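Local structure of SidF, inhibitor of growth family, member 3 (Legionella pneumophila subsp. pneumophila, 4FYE) at residues 293-298 / 501-506; 444-449 / 548-553; 489-494 / 540-545. The protein acts as a Legionella phosphoinositide phosphatase, probably hydrolysing a phosphate from the inositol ring of phosphatidylinositol phosphates. The protein carries 1 engineered substitution. All coordinates share one frame; numbering follows the deposited sequence.

Overall arrangement
Contacts 1 and 2 are buried, whereas contact 3 lies at the surface, yet all three involve one antiparallel pair of long helices, 482-514 and 522-583. Contact 3 joins these two helices to each other through lysine methylenes, a glutamine and alanines. The other two contacts fasten the pair to the rest of the chain. In contact 1, helix 284-311 meets helix 482-514 through a leucine laid on an arginine stem and a second leucine; in contact 2, helix 438-458 meets helix 522-583 through an asparagine-histidine hydrogen bond. Contacts 2 and 3 are close neighbours, their centres about 13 Å apart, while the centre of contact 1 is about 26 Å from that of contact 2.

Contact 1: residues 293-298 / 501-506; sequences VTLINQ and AYREAL
L295 carries this contact, projecting its isobutyl group from helix 284-311 onto the turn of helix 482-514 that bears R503 and L506. The contact is made at the end of the side chain: methyl CD1 of L295 lies 4.1 Å from R503 CA and 4.2 Å from R503 CB, so it rests on the backbone and the root of the arginine. The second methyl group runs more loosely beside the same side chain, with L295 CD2 4.3 Å from R503 CG. L506, one turn further on, approaches the leucine with one branch, bringing its CD1 to 4.5 Å from L295 CD1.

R503 offers its hydrocarbon stem here and takes its charge elsewhere. CG lies opposite the carbonyl carbon (chi1 -70°), and a bend about CG-CD (chi3 -79°) turns the guanidinium group off the leucine and toward the solvent-facing E504. That ion pair is long, with R503 NH1 3.7 Å from E504 OE2.

F507 and F387, the latter on helix 373-387, also touch L295, and I296 packs on F507 and F510, so the leucine sits in a wider hydrophobic layer. N297 and Q298 hydrogen-bond to other parts of the chain, including R273, G242 and E356, which ties the same helix into the surrounding fold.

No hydrogen bond or salt bridge links the two segments, whose nearest CA atoms, those of L295 and R503, are 7.7 Å apart. Attachment between them is therefore by dispersion and burial of apolar surface, with the arginine lending its CA, CB and CG while its guanidinium group leads away from the leucine.

Contact 2: residues 444-449 / 548-553; sequences FVNQMT and ELHNQI
N446 reaches across from helix 438-458 to H550 and I553 of helix 522-583, while its neighbours in the segment pack largely on other elements. F444, at the start, points away from the partner helix: one face of its ring takes M448 CG 3.6 Å above the plane, and the side chain also packs on R413 and S415 of strand 402-416.

Two residues later comes N446 itself, its CG opposite the carbonyl carbon (chi1 -72°), which carries the amide toward the other helix. The side chains of N446 and H550 pass one another running in opposite senses, the amide and ring planes 21° apart. N446 ND2 donates to H550 ND1 over 2.8 Å, and the bond is fairly straight, 157° at the hydrogen. The same nitrogen makes a weak second bond to H550 O, at 3.4 Å. Since ND1 accepts, a neutral imidazole would carry its proton on NE2. The amide oxygen meets methyl CG2 of I553, with N446 OD1 at 3.3 Å, and is also hydrogen-bonded by R557. Both ends of this buried amide thus have partners.

Q447 then lies beside the contact and packs on R413, while M448 turns to M631, L634 and S635 of helix 626-637.

Behind H550 and I553 stand I488 and L484 of helix 482-514. The arrangement is that of a third helix packed against a two-helix antiparallel hairpin, here part of a predicted coiled coil, with a buried asparagine providing a directional polar link across the helix-helix interface.

Contact 3: residues 489-494 / 540-545; sequences TEKENA and KKQESA
K491 and Q542 lie obliquely across each other between two antiparallel helices, and the touching is part hydrocarbon against hydrocarbon, part methylene and methyl against the glutamine amide. K491 sends CG opposite its backbone nitrogen (chi1 -156°), so that its methylenes leave toward helix 522-583. K491 CD settles 3.7 Å from Q542 CB, and bends at the last two torsions then carry the end of the chain over A545, with K491 CE 3.5 Å from A545 CB. The ammonium nitrogen therefore passes beside a methyl group. I546 also touches the lysine side chain, as well as that of E492.

The glutamine answers in the other direction. Extended beyond CG, Q542 brings its NE2 between K491 and A494, 3.5 Å from A494 CB and 3.4 Å from K491 CG.

The two segments run at 170° to each other with axes 10.2 Å apart, and the contacting residues are spaced three apart on each helix: K491 and A494 against Q542 and A545. This fits an antiparallel helical hairpin within the region predicted to be a coiled coil, with alanines and long flexible side chains filling the interface at its outer edge.

Among the polar groups, Q542 NE2 also lies 3.4 Å from K491 O. E543 points away from the partner helix and makes a salt bridge with R381. E492 makes long, weak ion pairs with R443 and K499. The two carboxylates stand 6.2 Å apart, E492 OE2 to E543 OE2, each with cations close by, which would probably offset their like charge.

Contact 1: residues 293-298 / 501-506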
ATOM      1  N   VAL A 293       1.691 -16.236 -12.680  1.00 66.28           N
ATOM      2  CA  VAL A 293       1.965 -16.007 -11.279  1.00 63.37           C
ATOM      3  C   VAL A 293       1.251 -14.741 -10.863  1.00 61.57           C
ATOM      4  O   VAL A 293       0.766 -14.638  -9.751  1.00 63.68           O
ATOM      5  CB  VAL A 293       3.448 -15.820 -11.044  1.00 62.06           C
ATOM      6  CG1 VAL A 293       3.711 -15.227  -9.686  1.00 54.09           C
ATOM      7  CG2 VAL A 293       4.138 -17.157 -11.207  1.00 65.15           C
ATOM      8  N   THR A 294       1.150 -13.784 -11.765  1.00 57.73           N
ATOM      9  CA  THR A 294       0.565 -12.583 -11.324  1.00 54.26           C
ATOM     10  C   THR A 294      -0.915 -12.789 -11.105  1.00 56.69           C
ATOM     11  O   THR A 294      -1.483 -12.198 -10.161  1.00 51.08           O
ATOM     12  CB  THR A 294       1.006 -11.270 -12.076  1.00 61.35           C
ATOM     13  OG1 THR A 294      -0.106 -10.589 -12.662  1.00 66.53           O
ATOM     14  CG2 THR A 294       2.173 -11.441 -13.066  1.00 52.82           C
ATOM     15  N   LEU A 295      -1.524 -13.673 -11.923  1.00 53.33           N
ATOM     16  CA  LEU A 295      -2.896 -14.103 -11.723  1.00 50.81           C
ATOM     17  C   LEU A 295      -3.038 -14.901 -10.395  1.00 53.27           C
ATOM     18  O   LEU A 295      -3.897 -14.628  -9.559  1.00 56.75           O
ATOM     19  CB  LEU A 295      -3.304 -15.002 -12.853  1.00 56.23           C
ATOM     20  CG  LEU A 295      -4.683 -15.033 -13.495  1.00 54.76           C
ATOM     21  CD1 LEU A 295      -5.106 -16.486 -13.549  1.00 54.89           C
ATOM     22  CD2 LEU A 295      -5.733 -14.214 -12.794  1.00 51.59           C
ATOM     23  N   ILE A 296      -2.179 -15.873 -10.194  1.00 52.18           N
ATOM     24  CA  ILE A 296      -2.091 -16.569  -8.944  1.00 54.84           C
ATOM     25  C   ILE A 296      -2.038 -15.591  -7.719  1.00 58.18           C
ATOM     26  O   ILE A 296      -2.913 -15.645  -6.810  1.00 59.65           O
ATOM     27  CB  ILE A 296      -0.931 -17.569  -9.031  1.00 57.43           C
ATOM     28  CG1 ILE A 296      -1.394 -18.782  -9.872  1.00 59.37           C
ATOM     29  CG2 ILE A 296      -0.469 -17.979  -7.648  1.00 59.31           C
ATOM     30  CD1 ILE A 296      -0.281 -19.704 -10.336  1.00 59.77           C
ATOM     31  N   ASN A 297      -1.066 -14.683  -7.711  1.00 54.97           N
ATOM     32  CA  ASN A 297      -1.021 -13.627  -6.715  1.00 48.97           C
ATOM     33  C   ASN A 297      -2.231 -12.723  -6.717  1.00 52.51           C
ATOM     34  O   ASN A 297      -2.670 -12.314  -5.640  1.00 51.33           O
ATOM     35  CB  ASN A 297       0.190 -12.806  -6.944  1.00 49.48           C
ATOM     36  CG  ASN A 297       1.442 -13.562  -6.645  1.00 52.07           C
ATOM     37  OD1 ASN A 297       1.419 -14.678  -6.065  1.00 51.39           O
ATOM     38  ND2 ASN A 297       2.569 -12.955  -7.015  1.00 50.19           N
ATOM     39  N   GLN A 298      -2.808 -12.425  -7.891  1.00 50.76           N
ATOM     40  CA  GLN A 298      -4.097 -11.734  -7.890  1.00 48.17           C
ATOM     41  C   GLN A 298      -5.167 -12.487  -7.051  1.00 47.32           C
ATOM     42  O   GLN A 298      -5.931 -11.849  -6.344  1.00 46.49           O
ATOM     43  CB  GLN A 298      -4.642 -11.495  -9.291  1.00 49.54           C
ATOM     44  CG  GLN A 298      -5.808 -10.516  -9.253  1.00 50.62           C
ATOM     45  CD  GLN A 298      -5.453  -9.198  -8.582  1.00 51.51           C
ATOM     46  OE1 GLN A 298      -4.335  -8.716  -8.729  1.00 52.81           O
ATOM     47  NE2 GLN A 298      -6.424  -8.577  -7.898  1.00 51.62           N
ATOM     48  N   ALA A 501     -12.652 -18.735 -19.123  1.00 75.12           N
ATOM     49  CA  ALA A 501     -11.860 -19.653 -19.927  1.00 75.75           C
ATOM     50  C   ALA A 501     -10.361 -19.272 -19.898  1.00 75.55           C
ATOM     51  O   ALA A 501      -9.486 -20.135 -19.744  1.00 77.41           O
ATOM     52  CB  ALA A 501     -12.409 -19.702 -21.357  1.00 76.18           C
ATOM     53  N   TYR A 502     -10.057 -17.982 -19.988  1.00 72.93           N
ATOM     54  CA  TYR A 502      -8.657 -17.561 -19.918  1.00 72.21           C
ATOM     55  C   TYR A 502      -7.947 -17.875 -18.565  1.00 72.01           C
ATOM     56  O   TYR A 502      -6.789 -18.359 -18.539  1.00 70.10           O
ATOM     57  CB  TYR A 502      -8.577 -16.078 -20.276  1.00 69.92           C
ATOM     58  CG  TYR A 502      -7.235 -15.479 -20.158  1.00 68.46           C
ATOM     59  CD1 TYR A 502      -6.210 -15.806 -21.070  1.00 72.80           C
ATOM     60  CD2 TYR A 502      -6.962 -14.542 -19.161  1.00 67.83           C
ATOM     61  CE1 TYR A 502      -4.947 -15.242 -20.981  1.00 65.26           C
ATOM     62  CE2 TYR A 502      -5.700 -13.953 -19.062  1.00 67.99           C
ATOM     63  CZ  TYR A 502      -4.703 -14.308 -19.963  1.00 69.76           C
ATOM     64  OH  TYR A 502      -3.447 -13.718 -19.839  1.00 76.91           O
ATOM     65  N   ARG A 503      -8.613 -17.589 -17.449  1.00 66.93           N
ATOM     66  CA  ARG A 503      -7.989 -17.829 -16.143  1.00 66.78           C
ATOM     67  C   ARG A 503      -7.696 -19.308 -15.979  1.00 68.84           C
ATOM     68  O   ARG A 503      -6.571 -19.705 -15.635  1.00 64.62           O
ATOM     69  CB  ARG A 503      -8.895 -17.412 -14.990  1.00 65.23           C
ATOM     70  CG  ARG A 503      -9.109 -15.927 -14.836  1.00 68.43           C
ATOM     71  CD  ARG A 503      -9.965 -15.651 -13.612  1.00 69.51           C
ATOM     72  NE  ARG A 503     -11.388 -15.895 -13.861  1.00 72.02           N
ATOM     73  CZ  ARG A 503     -12.037 -16.961 -13.420  1.00 76.94           C
ATOM     74  NH1 ARG A 503     -11.400 -17.903 -12.685  1.00 78.47           N
ATOM     75  NH2 ARG A 503     -13.323 -17.079 -13.707  1.00 78.01           N
ATOM     76  N   GLU A 504      -8.727 -20.119 -16.229  1.00 71.93           N
ATOM     77  CA  GLU A 504      -8.636 -21.553 -15.967  1.00 77.96           C
ATOM     78  C   GLU A 504      -7.524 -22.132 -16.837  1.00 75.56           C
ATOM     79  O   GLU A 504      -6.654 -22.872 -16.373  1.00 76.11           O
ATOM     80  CB  GLU A 504     -10.006 -22.231 -16.160  1.00 78.51           C
ATOM     81  CG  GLU A 504     -10.476 -23.095 -14.966  1.00 89.20           C
ATOM     82  CD  GLU A 504     -10.092 -22.595 -13.522  1.00 93.32           C
ATOM     83  OE1 GLU A 504      -9.295 -23.283 -12.815  1.00 95.52           O
ATOM     84  OE2 GLU A 504     -10.595 -21.539 -13.045  1.00 85.34           O
ATOM     85  N   ALA A 505      -7.503 -21.702 -18.086  1.00 74.00           N
ATOM     86  CA  ALA A 505      -6.504 -22.149 -19.001  1.00 76.80           C
ATOM     87  C   ALA A 505      -5.080 -21.786 -18.519  1.00 79.52           C
ATOM     88  O   ALA A 505      -4.181 -22.616 -18.512  1.00 86.51           O
ATOM     89  CB  ALA A 505      -6.810 -21.544 -20.343  1.00 78.69           C
ATOM     90  N   LEU A 506      -4.897 -20.548 -18.080  1.00 78.00           N
ATOM     91  CA  LEU A 506      -3.606 -20.039 -17.624  1.00 77.76           C
ATOM     92  C   LEU A 506      -3.018 -20.676 -16.333  1.00 78.24           C
ATOM     93  O   LEU A 506      -1.784 -20.846 -16.221  1.00 76.80           O
ATOM     94  CB  LEU A 506      -3.768 -18.548 -17.404  1.00 77.54           C
ATOM     95  CG  LEU A 506      -2.720 -17.595 -17.937  1.00 79.97           C
ATOM     96  CD1 LEU A 506      -3.085 -16.160 -17.543  1.00 69.66           C
ATOM     97  CD2 LEU A 506      -1.312 -18.004 -17.508  1.00 75.87           C
TER

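Contact 2: residues 444-449 / 548-553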
ATOM      1  N   PHE A 444     -10.661   4.265 -16.123  1.00 55.06           N
ATOM      2  CA  PHE A 444     -10.700   4.419 -14.655  1.00 51.94           C
ATOM      3  C   PHE A 444     -11.444   5.697 -14.258  1.00 51.51           C
ATOM      4  O   PHE A 444     -12.333   5.678 -13.411  1.00 54.68           O
ATOM      5  CB  PHE A 444      -9.263   4.421 -14.120  1.00 53.22           C
ATOM      6  CG  PHE A 444      -9.151   4.684 -12.637  1.00 52.59           C
ATOM      7  CD1 PHE A 444      -9.249   3.650 -11.725  1.00 49.44           C
ATOM      8  CD2 PHE A 444      -8.927   5.980 -12.168  1.00 48.47           C
ATOM      9  CE1 PHE A 444      -9.127   3.894 -10.363  1.00 51.68           C
ATOM     10  CE2 PHE A 444      -8.790   6.229 -10.830  1.00 50.32           C
ATOM     11  CZ  PHE A 444      -8.896   5.181  -9.914  1.00 52.79           C
ATOM     12  N   VAL A 445     -11.143   6.809 -14.904  1.00 52.71           N
ATOM     13  CA  VAL A 445     -11.833   8.015 -14.536  1.00 51.71           C
ATOM     14  C   VAL A 445     -13.333   7.833 -14.742  1.00 58.33           C
ATOM     15  O   VAL A 445     -14.149   8.134 -13.844  1.00 59.67           O
ATOM     16  CB  VAL A 445     -11.237   9.261 -15.229  1.00 51.86           C
ATOM     17  CG1 VAL A 445     -12.179  10.455 -15.119  1.00 50.87           C
ATOM     18  CG2 VAL A 445      -9.887   9.622 -14.598  1.00 47.85           C
ATOM     19  N   ASN A 446     -13.727   7.297 -15.895  1.00 60.34           N
ATOM     20  CA  ASN A 446     -15.172   7.072 -16.149  1.00 60.83           C
ATOM     21  C   ASN A 446     -15.798   6.143 -15.076  1.00 60.03           C
ATOM     22  O   ASN A 446     -16.883   6.403 -14.539  1.00 58.11           O
ATOM     23  CB  ASN A 446     -15.380   6.445 -17.512  1.00 59.07           C
ATOM     24  CG  ASN A 446     -15.136   7.388 -18.637  1.00 63.11           C
ATOM     25  OD1 ASN A 446     -15.354   8.610 -18.520  1.00 66.81           O
ATOM     26  ND2 ASN A 446     -14.700   6.828 -19.779  1.00 64.08           N
ATOM     27  N   GLN A 447     -15.105   5.066 -14.757  1.00 58.88           N
ATOM     28  CA  GLN A 447     -15.667   4.117 -13.786  1.00 60.41           C
ATOM     29  C   GLN A 447     -15.954   4.794 -12.468  1.00 59.01           C
ATOM     30  O   GLN A 447     -17.054   4.699 -11.949  1.00 61.05           O
ATOM     31  CB  GLN A 447     -14.704   2.987 -13.540  1.00 58.39           C
ATOM     32  CG  GLN A 447     -14.372   2.224 -14.799  1.00 61.51           C
ATOM     33  CD  GLN A 447     -13.365   1.113 -14.561  1.00 58.77           C
ATOM     34  OE1 GLN A 447     -12.284   1.324 -14.017  1.00 55.04           O
ATOM     35  NE2 GLN A 447     -13.733  -0.087 -14.966  1.00 55.01           N
ATOM     36  N   MET A 448     -14.959   5.517 -11.965  1.00 58.81           N
ATOM     37  CA  MET A 448     -14.998   6.101 -10.629  1.00 57.64           C
ATOM     38  C   MET A 448     -15.996   7.213 -10.651  1.00 58.27           C
ATOM     39  O   MET A 448     -16.692   7.459  -9.680  1.00 64.94           O
ATOM     40  CB  MET A 448     -13.603   6.673 -10.235  1.00 61.14           C
ATOM     41  CG  MET A 448     -12.506   5.623 -10.047  1.00 56.91           C
ATOM     42  SD  MET A 448     -12.878   4.564  -8.629  1.00 56.41           S
ATOM     43  CE  MET A 448     -12.418   5.616  -7.232  1.00 54.10           C
ATOM     44  N   THR A 449     -16.070   7.919 -11.758  1.00 57.76           N
ATOM     45  CA  THR A 449     -17.072   8.923 -11.809  1.00 60.67           C
ATOM     46  C   THR A 449     -18.490   8.305 -11.873  1.00 65.97           C
ATOM     47  O   THR A 449     -19.372   8.737 -11.136  1.00 70.48           O
ATOM     48  CB  THR A 449     -16.778  10.088 -12.816  1.00 63.72           C
ATOM     49  OG1 THR A 449     -17.962  10.382 -13.544  1.00 64.95           O
ATOM     50  CG2 THR A 449     -15.658   9.807 -13.808  1.00 60.00           C
ATOM     51  N   GLU A 548     -12.324   2.217 -26.852  1.00 85.83           N
ATOM     52  CA  GLU A 548     -12.714   3.162 -27.917  1.00 90.98           C
ATOM     53  C   GLU A 548     -13.936   3.916 -27.430  1.00 87.53           C
ATOM     54  O   GLU A 548     -14.068   5.125 -27.641  1.00 86.70           O
ATOM     55  CB  GLU A 548     -13.040   2.436 -29.243  1.00100.58           C
ATOM     56  CG  GLU A 548     -11.873   2.172 -30.201  1.00110.53           C
ATOM     57  CD  GLU A 548     -11.811   3.143 -31.392  1.00120.84           C
ATOM     58  OE1 GLU A 548     -12.626   3.007 -32.347  1.00127.53           O
ATOM     59  OE2 GLU A 548     -10.920   4.032 -31.392  1.00117.72           O
ATOM     60  N   LEU A 549     -14.810   3.184 -26.743  1.00 83.00           N
ATOM     61  CA  LEU A 549     -16.053   3.743 -26.219  1.00 82.67           C
ATOM     62  C   LEU A 549     -15.788   4.684 -25.042  1.00 82.06           C
ATOM     63  O   LEU A 549     -16.330   5.818 -25.004  1.00 80.15           O
ATOM     64  CB  LEU A 549     -17.009   2.614 -25.849  1.00 81.31           C
ATOM     65  CG  LEU A 549     -17.576   1.885 -27.078  1.00 86.90           C
ATOM     66  CD1 LEU A 549     -18.447   0.684 -26.694  1.00 87.71           C
ATOM     67  CD2 LEU A 549     -18.343   2.854 -27.971  1.00 86.64           C
ATOM     68  N   HIS A 550     -14.935   4.223 -24.106  1.00 76.44           N
ATOM     69  CA  HIS A 550     -14.495   5.065 -23.015  1.00 75.54           C
ATOM     70  C   HIS A 550     -13.933   6.343 -23.559  1.00 75.08           C
ATOM     71  O   HIS A 550     -14.274   7.428 -23.079  1.00 75.66           O
ATOM     72  CB  HIS A 550     -13.484   4.372 -22.077  1.00 74.42           C
ATOM     73  CG  HIS A 550     -14.138   3.533 -20.974  1.00 73.74           C
ATOM     74  ND1 HIS A 550     -14.971   4.055 -20.051  1.00 74.24           N
ATOM     75  CD2 HIS A 550     -14.068   2.173 -20.690  1.00 73.61           C
ATOM     76  CE1 HIS A 550     -15.435   3.085 -19.231  1.00 75.12           C
ATOM     77  NE2 HIS A 550     -14.876   1.934 -19.619  1.00 77.38           N
ATOM     78  N   ASN A 551     -13.100   6.244 -24.587  1.00 74.35           N
ATOM     79  CA  ASN A 551     -12.467   7.454 -25.117  1.00 78.45           C
ATOM     80  C   ASN A 551     -13.514   8.438 -25.638  1.00 81.26           C
ATOM     81  O   ASN A 551     -13.360   9.642 -25.505  1.00 82.11           O
ATOM     82  CB  ASN A 551     -11.375   7.121 -26.148  1.00 76.49           C
ATOM     83  CG  ASN A 551     -10.149   6.465 -25.490  1.00 76.97           C
ATOM     84  OD1 ASN A 551      -9.469   5.608 -26.071  1.00 77.67           O
ATOM     85  ND2 ASN A 551      -9.876   6.857 -24.253  1.00 71.39           N
ATOM     86  N   GLN A 552     -14.616   7.929 -26.158  1.00 82.72           N
ATOM     87  CA  GLN A 552     -15.678   8.838 -26.586  1.00 89.27           C
ATOM     88  C   GLN A 552     -16.390   9.473 -25.383  1.00 87.41           C
ATOM     89  O   GLN A 552     -16.803  10.642 -25.429  1.00 86.36           O
ATOM     90  CB  GLN A 552     -16.690   8.125 -27.488  1.00 92.58           C
ATOM     91  CG  GLN A 552     -16.166   7.724 -28.862  1.00 92.43           C
ATOM     92  CD  GLN A 552     -17.157   6.803 -29.558  1.00 96.36           C
ATOM     93  OE1 GLN A 552     -18.258   7.226 -29.947  1.00 92.80           O
ATOM     94  NE2 GLN A 552     -16.786   5.526 -29.682  1.00 96.26           N
ATOM     95  N   ILE A 553     -16.525   8.711 -24.302  1.00 83.31           N
ATOM     96  CA  ILE A 553     -17.139   9.276 -23.099  1.00 82.91           C
ATOM     97  C   ILE A 553     -16.272  10.394 -22.494  1.00 83.17           C
ATOM     98  O   ILE A 553     -16.763  11.471 -22.123  1.00 86.55           O
ATOM     99  CB  ILE A 553     -17.475   8.174 -22.088  1.00 82.24           C
ATOM    100  CG1 ILE A 553     -18.594   7.316 -22.684  1.00 80.84           C
ATOM    101  CG2 ILE A 553     -17.815   8.768 -20.718  1.00 79.76           C
ATOM    102  CD1 ILE A 553     -19.031   6.112 -21.877  1.00 77.51           C
TER

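Contact 3: residues 489-494 / 540-545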
ATOM      1  N   THR A 489     -21.274  -1.863 -20.940  1.00 78.34           N
ATOM      2  CA  THR A 489     -21.649  -2.890 -19.994  1.00 82.52           C
ATOM      3  C   THR A 489     -22.188  -4.115 -20.716  1.00 83.96           C
ATOM      4  O   THR A 489     -21.929  -5.238 -20.284  1.00 83.12           O
ATOM      5  CB  THR A 489     -22.569  -2.351 -18.899  1.00 85.08           C
ATOM      6  OG1 THR A 489     -23.208  -1.174 -19.391  1.00 87.76           O
ATOM      7  CG2 THR A 489     -21.700  -1.969 -17.672  1.00 90.07           C
ATOM      8  N   GLU A 490     -22.855  -3.896 -21.849  1.00 85.94           N
ATOM      9  CA  GLU A 490     -23.120  -5.003 -22.788  1.00 92.60           C
ATOM     10  C   GLU A 490     -21.817  -5.702 -23.240  1.00 88.14           C
ATOM     11  O   GLU A 490     -21.675  -6.930 -23.060  1.00 81.87           O
ATOM     12  CB  GLU A 490     -23.981  -4.584 -24.003  1.00 95.12           C
ATOM     13  CG  GLU A 490     -25.432  -4.280 -23.689  1.00 96.89           C
ATOM     14  CD  GLU A 490     -26.168  -3.620 -24.866  1.00104.44           C
ATOM     15  OE1 GLU A 490     -25.665  -2.613 -25.424  1.00103.25           O
ATOM     16  OE2 GLU A 490     -27.262  -4.114 -25.239  1.00108.70           O
ATOM     17  N   LYS A 491     -20.847  -4.962 -23.784  1.00 84.42           N
ATOM     18  CA  LYS A 491     -19.633  -5.688 -24.190  1.00 88.89           C
ATOM     19  C   LYS A 491     -18.797  -6.295 -23.074  1.00 85.46           C
ATOM     20  O   LYS A 491     -18.170  -7.338 -23.272  1.00 89.81           O
ATOM     21  CB  LYS A 491     -18.751  -4.954 -25.191  1.00 91.70           C
ATOM     22  CG  LYS A 491     -17.905  -5.964 -25.968  1.00 93.99           C
ATOM     23  CD  LYS A 491     -16.632  -5.361 -26.576  1.00 97.66           C
ATOM     24  CE  LYS A 491     -16.905  -4.309 -27.653  1.00 96.34           C
ATOM     25  NZ  LYS A 491     -17.266  -4.836 -29.013  1.00101.82           N
ATOM     26  N   GLU A 492     -18.783  -5.656 -21.912  1.00 81.88           N
ATOM     27  CA  GLU A 492     -18.013  -6.201 -20.791  1.00 85.49           C
ATOM     28  C   GLU A 492     -18.647  -7.503 -20.315  1.00 82.39           C
ATOM     29  O   GLU A 492     -17.954  -8.454 -19.943  1.00 81.40           O
ATOM     30  CB  GLU A 492     -17.861  -5.192 -19.649  1.00 83.86           C
ATOM     31  CG  GLU A 492     -16.716  -5.532 -18.688  1.00 98.56           C
ATOM     32  CD  GLU A 492     -15.372  -4.844 -18.989  1.00102.69           C
ATOM     33  OE1 GLU A 492     -15.248  -3.588 -18.881  1.00106.92           O
ATOM     34  OE2 GLU A 492     -14.401  -5.577 -19.292  1.00107.65           O
ATOM     35  N   ASN A 493     -19.970  -7.566 -20.378  1.00 84.10           N
ATOM     36  CA  ASN A 493     -20.668  -8.846 -20.175  1.00 82.32           C
ATOM     37  C   ASN A 493     -20.347 -10.002 -21.173  1.00 82.50           C
ATOM     38  O   ASN A 493     -20.210 -11.150 -20.752  1.00 83.71           O
ATOM     39  CB  ASN A 493     -22.144  -8.586 -19.913  1.00 83.66           C
ATOM     40  CG  ASN A 493     -22.368  -7.897 -18.551  1.00 86.11           C
ATOM     41  OD1 ASN A 493     -21.598  -8.087 -17.601  1.00 84.26           O
ATOM     42  ND2 ASN A 493     -23.415  -7.100 -18.456  1.00 85.67           N
ATOM     43  N   ALA A 494     -20.114  -9.685 -22.448  1.00 82.03           N
ATOM     44  CA  ALA A 494     -19.617 -10.664 -23.450  1.00 86.57           C
ATOM     45  C   ALA A 494     -18.244 -11.323 -23.129  1.00 85.32           C
ATOM     46  O   ALA A 494     -17.972 -12.499 -23.489  1.00 82.63           O
ATOM     47  CB  ALA A 494     -19.572 -10.012 -24.827  1.00 85.26           C
ATOM     48  N   LYS A 540      -8.050  -9.080 -25.879  1.00 86.64           N
ATOM     49  CA  LYS A 540      -7.383  -7.911 -26.482  1.00 91.30           C
ATOM     50  C   LYS A 540      -8.306  -7.103 -27.381  1.00 89.73           C
ATOM     51  O   LYS A 540      -8.489  -5.897 -27.158  1.00 83.39           O
ATOM     52  CB  LYS A 540      -6.143  -8.296 -27.302  1.00 96.44           C
ATOM     53  CG  LYS A 540      -4.906  -8.618 -26.489  1.00 93.88           C
ATOM     54  CD  LYS A 540      -4.522  -7.480 -25.566  1.00 98.49           C
ATOM     55  CE  LYS A 540      -3.790  -8.017 -24.343  1.00 97.21           C
ATOM     56  NZ  LYS A 540      -2.779  -9.035 -24.771  1.00 97.33           N
ATOM     57  N   LYS A 541      -8.882  -7.783 -28.374  1.00 91.48           N
ATOM     58  CA  LYS A 541      -9.764  -7.172 -29.382  1.00 92.91           C
ATOM     59  C   LYS A 541     -11.006  -6.493 -28.763  1.00 89.27           C
ATOM     60  O   LYS A 541     -11.340  -5.357 -29.103  1.00 92.33           O
ATOM     61  CB  LYS A 541     -10.176  -8.227 -30.432  1.00 94.94           C
ATOM     62  CG  LYS A 541     -10.998  -7.700 -31.610  1.00 98.23           C
ATOM     63  CD  LYS A 541     -11.513  -8.813 -32.507  1.00 99.34           C
ATOM     64  CE  LYS A 541     -12.157  -8.243 -33.764  1.00101.20           C
ATOM     65  NZ  LYS A 541     -13.054  -9.241 -34.436  1.00105.25           N
ATOM     66  N   GLN A 542     -11.673  -7.173 -27.843  1.00 86.19           N
ATOM     67  CA  GLN A 542     -12.857  -6.590 -27.197  1.00 88.61           C
ATOM     68  C   GLN A 542     -12.445  -5.499 -26.232  1.00 83.15           C
ATOM     69  O   GLN A 542     -13.085  -4.453 -26.185  1.00 86.68           O
ATOM     70  CB  GLN A 542     -13.705  -7.638 -26.455  1.00 85.58           C
ATOM     71  CG  GLN A 542     -14.664  -8.421 -27.320  1.00 88.83           C
ATOM     72  CD  GLN A 542     -15.447  -9.440 -26.496  1.00 90.67           C
ATOM     73  OE1 GLN A 542     -15.236 -10.641 -26.658  1.00 91.56           O
ATOM     74  NE2 GLN A 542     -16.329  -8.966 -25.574  1.00 83.54           N
ATOM     75  N   GLU A 543     -11.390  -5.742 -25.453  1.00 79.15           N
ATOM     76  CA  GLU A 543     -10.783  -4.683 -24.621  1.00 74.39           C
ATOM     77  C   GLU A 543     -10.588  -3.364 -25.458  1.00 78.67           C
ATOM     78  O   GLU A 543     -11.089  -2.279 -25.090  1.00 76.41           O
ATOM     79  CB  GLU A 543      -9.491  -5.199 -23.967  1.00 75.80           C
ATOM     80  CG  GLU A 543      -9.736  -6.162 -22.783  1.00 79.79           C
ATOM     81  CD  GLU A 543      -8.477  -6.645 -22.002  1.00 77.36           C
ATOM     82  OE1 GLU A 543      -7.347  -6.611 -22.554  1.00 73.47           O
ATOM     83  OE2 GLU A 543      -8.634  -7.121 -20.832  1.00 76.94           O
ATOM     84  N   SER A 544      -9.951  -3.475 -26.625  1.00 78.43           N
ATOM     85  CA  SER A 544      -9.866  -2.341 -27.570  1.00 82.32           C
ATOM     86  C   SER A 544     -11.154  -1.577 -27.844  1.00 84.81           C
ATOM     87  O   SER A 544     -11.153  -0.349 -27.778  1.00 88.41           O
ATOM     88  CB  SER A 544      -9.297  -2.778 -28.910  1.00 81.18           C
ATOM     89  OG  SER A 544      -7.914  -2.982 -28.789  1.00 79.56           O
ATOM     90  N   ALA A 545     -12.239  -2.277 -28.166  1.00 80.15           N
ATOM     91  CA  ALA A 545     -13.442  -1.571 -28.589  1.00 84.52           C
ATOM     92  C   ALA A 545     -14.089  -0.863 -27.402  1.00 84.17           C
ATOM     93  O   ALA A 545     -14.629   0.246 -27.534  1.00 86.34           O
ATOM     94  CB  ALA A 545     -14.424  -2.509 -29.293  1.00 82.71           C
TER